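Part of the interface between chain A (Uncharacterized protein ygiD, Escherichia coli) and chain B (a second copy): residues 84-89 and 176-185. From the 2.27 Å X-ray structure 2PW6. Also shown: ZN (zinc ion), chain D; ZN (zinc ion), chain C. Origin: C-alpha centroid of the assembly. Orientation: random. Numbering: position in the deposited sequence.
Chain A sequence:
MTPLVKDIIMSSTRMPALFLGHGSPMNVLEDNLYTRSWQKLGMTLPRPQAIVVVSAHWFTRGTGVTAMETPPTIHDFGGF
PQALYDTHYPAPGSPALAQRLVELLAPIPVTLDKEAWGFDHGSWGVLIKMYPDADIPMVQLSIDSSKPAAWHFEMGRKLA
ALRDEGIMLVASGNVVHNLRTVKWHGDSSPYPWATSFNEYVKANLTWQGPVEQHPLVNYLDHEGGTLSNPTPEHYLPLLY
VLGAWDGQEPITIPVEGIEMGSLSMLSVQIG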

# COMPACT_ATOMS: atom_id res chain seq x y z
N LEU A 84 -2.55 -6.94 1.28
CA LEU A 84 -1.58 -5.90 0.88
C LEU A 84 -2.14 -4.48 0.65
O LEU A 84 -1.81 -3.57 1.42
CB LEU A 84 -0.71 -6.36 -0.29
CG LEU A 84 0.44 -7.36 -0.07
CD1 LEU A 84 0.69 -8.07 -1.36
CD2 LEU A 84 1.71 -6.68 0.37
N TYR A 85 -2.95 -4.25 -0.40
CA TYR A 85 -3.38 -2.86 -0.74
C TYR A 85 -4.85 -2.61 -0.53
O TYR A 85 -5.70 -3.47 -0.82
CB TYR A 85 -2.97 -2.43 -2.16
CG TYR A 85 -1.50 -2.41 -2.37
CD1 TYR A 85 -0.68 -1.48 -1.72
CD2 TYR A 85 -0.90 -3.36 -3.20
CE1 TYR A 85 0.70 -1.50 -1.90
CE2 TYR A 85 0.48 -3.37 -3.41
CZ TYR A 85 1.28 -2.45 -2.74
OH TYR A 85 2.64 -2.50 -2.95
N ASP A 86 -5.15 -1.44 0.05
CA ASP A 86 -6.53 -1.12 0.49
C ASP A 86 -7.27 -0.54 -0.76
O ASP A 86 -7.87 0.52 -0.72
CB ASP A 86 -6.55 -0.28 1.82
CG ASP A 86 -6.52 -1.19 3.11
OD1 ASP A 86 -7.08 -2.29 2.93
OD2 ASP A 86 -5.99 -0.86 4.28
N THR A 87 -7.20 -1.29 -1.87
CA THR A 87 -7.69 -0.89 -3.21
C THR A 87 -8.53 -1.99 -3.97
O THR A 87 -8.55 -3.16 -3.60
CB THR A 87 -6.53 -0.36 -4.15
OG1 THR A 87 -5.74 -1.45 -4.64
CG2 THR A 87 -5.61 0.64 -3.41
N HIS A 88 -9.22 -1.60 -5.04
CA HIS A 88 -10.02 -2.56 -5.83
C HIS A 88 -10.19 -2.05 -7.26
O HIS A 88 -10.79 -1.01 -7.49
CB HIS A 88 -11.37 -2.84 -5.15
CG HIS A 88 -12.22 -3.84 -5.88
ND1 HIS A 88 -11.89 -5.18 -5.99
CD2 HIS A 88 -13.42 -3.70 -6.51
CE1 HIS A 88 -12.83 -5.81 -6.66
NE2 HIS A 88 -13.77 -4.94 -6.98
N TYR A 89 -9.60 -2.77 -8.21
CA TYR A 89 -9.71 -2.42 -9.61
C TYR A 89 -9.99 -3.70 -10.40
O TYR A 89 -9.04 -4.39 -10.82
CB TYR A 89 -8.46 -1.70 -10.12
CG TYR A 89 -8.67 -1.06 -11.48
CD1 TYR A 89 -9.43 0.11 -11.62
CD2 TYR A 89 -8.13 -1.64 -12.65
CE1 TYR A 89 -9.63 0.69 -12.87
CE2 TYR A 89 -8.33 -1.06 -13.92
CZ TYR A 89 -9.09 0.11 -14.02
OH TYR A 89 -9.28 0.70 -15.26
N VAL B 176 -15.19 -4.61 9.51
CA VAL B 176 -15.87 -4.87 8.22
C VAL B 176 -15.00 -4.39 7.07
O VAL B 176 -14.62 -3.20 7.00
CB VAL B 176 -17.31 -4.18 8.05
CG1 VAL B 176 -17.94 -4.59 6.71
CG2 VAL B 176 -18.23 -4.49 9.22
N HIS B 177 -14.71 -5.31 6.15
CA HIS B 177 -13.70 -4.99 5.18
C HIS B 177 -13.81 -5.82 3.93
O HIS B 177 -13.09 -6.82 3.75
CB HIS B 177 -12.27 -5.10 5.80
CG HIS B 177 -11.18 -4.65 4.87
ND1 HIS B 177 -10.76 -5.40 3.79
CD2 HIS B 177 -10.48 -3.49 4.84
CE1 HIS B 177 -9.78 -4.74 3.18
NE2 HIS B 177 -9.61 -3.57 3.78
N ASN B 178 -14.67 -5.37 3.03
CA ASN B 178 -14.88 -6.04 1.75
C ASN B 178 -14.81 -4.93 0.73
O ASN B 178 -15.71 -4.10 0.68
CB ASN B 178 -16.23 -6.77 1.72
CG ASN B 178 -16.37 -7.70 0.50
OD1 ASN B 178 -15.87 -7.39 -0.56
ND2 ASN B 178 -17.02 -8.85 0.68
N LEU B 179 -13.69 -4.88 -0.01
CA LEU B 179 -13.43 -3.77 -0.96
C LEU B 179 -14.15 -3.97 -2.30
O LEU B 179 -14.22 -3.07 -3.12
CB LEU B 179 -11.92 -3.53 -1.15
CG LEU B 179 -11.20 -3.12 0.17
CD1 LEU B 179 -9.80 -2.71 -0.07
CD2 LEU B 179 -11.93 -1.99 0.86
N ARG B 180 -14.68 -5.17 -2.49
CA ARG B 180 -15.59 -5.43 -3.60
C ARG B 180 -16.97 -4.80 -3.42
O ARG B 180 -17.71 -4.72 -4.38
CB ARG B 180 -15.79 -6.91 -3.77
CG ARG B 180 -14.57 -7.69 -4.06
CD ARG B 180 -14.94 -9.09 -3.71
NE ARG B 180 -13.83 -9.99 -3.82
CZ ARG B 180 -13.72 -11.12 -3.15
NH1 ARG B 180 -14.68 -11.51 -2.29
NH2 ARG B 180 -12.64 -11.86 -3.35
N THR B 181 -17.33 -4.41 -2.19
CA THR B 181 -18.62 -3.77 -1.94
C THR B 181 -18.47 -2.30 -1.62
O THR B 181 -19.47 -1.63 -1.35
CB THR B 181 -19.38 -4.39 -0.77
OG1 THR B 181 -18.66 -4.14 0.44
CG2 THR B 181 -19.59 -5.89 -0.97
N VAL B 182 -17.24 -1.79 -1.61
CA VAL B 182 -17.01 -0.41 -1.17
C VAL B 182 -17.53 0.55 -2.23
O VAL B 182 -17.28 0.37 -3.41
CB VAL B 182 -15.53 -0.16 -0.74
CG1 VAL B 182 -15.19 1.29 -0.75
CG2 VAL B 182 -15.30 -0.71 0.67
N LYS B 183 -18.30 1.55 -1.79
CA LYS B 183 -18.80 2.57 -2.71
C LYS B 183 -18.01 3.85 -2.55
O LYS B 183 -18.32 4.70 -1.72
CB LYS B 183 -20.34 2.75 -2.68
CG LYS B 183 -20.98 2.95 -1.33
CD LYS B 183 -22.49 2.74 -1.44
CE LYS B 183 -23.24 3.20 -0.19
NZ LYS B 183 -24.69 2.83 -0.28
N TRP B 184 -16.98 3.95 -3.40
CA TRP B 184 -15.94 4.97 -3.33
C TRP B 184 -16.48 6.39 -3.55
O TRP B 184 -15.90 7.34 -3.00
CB TRP B 184 -14.79 4.67 -4.31
CG TRP B 184 -14.22 3.26 -4.24
CD1 TRP B 184 -14.52 2.21 -5.08
CD2 TRP B 184 -13.23 2.76 -3.32
NE1 TRP B 184 -13.79 1.09 -4.72
CE2 TRP B 184 -12.99 1.40 -3.65
CE3 TRP B 184 -12.52 3.32 -2.24
CZ2 TRP B 184 -12.08 0.59 -2.94
CZ3 TRP B 184 -11.62 2.53 -1.54
CH2 TRP B 184 -11.41 1.17 -1.90
N HIS B 185 -17.57 6.53 -4.32
CA HIS B 185 -18.26 7.82 -4.55
C HIS B 185 -19.71 7.93 -4.03
O HIS B 185 -20.01 8.79 -3.18
CB HIS B 185 -18.20 8.21 -6.03
CG HIS B 185 -17.40 9.44 -6.31
ND1 HIS B 185 -16.26 9.43 -7.10
CD2 HIS B 185 -17.58 10.73 -5.93
CE1 HIS B 185 -15.78 10.66 -7.18
NE2 HIS B 185 -16.56 11.47 -6.48
ZN ZN D . -10.97 -7.30 3.04
ZN ZN C . -6.28 -1.74 5.51

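Neither stretch forms regular helix or strand, and the two meet as loops whose CA atoms come nearest at His88(A) and Leu179(B), 6.1 Å apart. On chain B, a type I turn from Asn178(B) to Thr181(B) presents Leu179(B) and Arg180(B) to the partner, and the contact buries 319 Å² in total.

Along chain A, Leu84(A) lies out of reach and Tyr85(A) points its side chain away. The role of Tyr85(A) is mainly internal: its O accepts a 2.8 Å hydrogen bond from N of Thr87(A), tightening the chain around Asp86(A).

Asp86(A) supplies the one hydrogen bond between the stretches. Its CA-to-CB bond runs sideways, but the carboxylate comes nearer to chain B, and OD1 accepts a hydrogen bond from NE2 of His177(B) at 3.0 Å, near the plane of the imidazole. Both side chains also bind metal. OD2 of Asp86(A) lies 1.5 Å from the chain C zinc, unusually short for a zinc–oxygen bond, while ND1 and O of His177(B) bind the chain D zinc at 2.0 and 2.3 Å. The hydrogen bond thus connects ligands of two zinc ions across the interface.

Beside this polar link, Leu179(B) packs against the backbone: its CD1 lies 3.4 Å from C of Asp86(A) and 3.5 Å from N of Thr87(A). The side chain of Thr87(A) points away, so its part in the contact is largely that of its main chain.

His88(A) turns toward chain B and loses the most surface, 82 Å². One face of its imidazole covers the turn, with CA of Arg180(B) 4.0 Å from the ring centroid in a CH-pi contact. Its CB meets the edge of the Trp184(B) indole, 4.1 Å from CZ2. Tyr89(A) then points away, ending the contact.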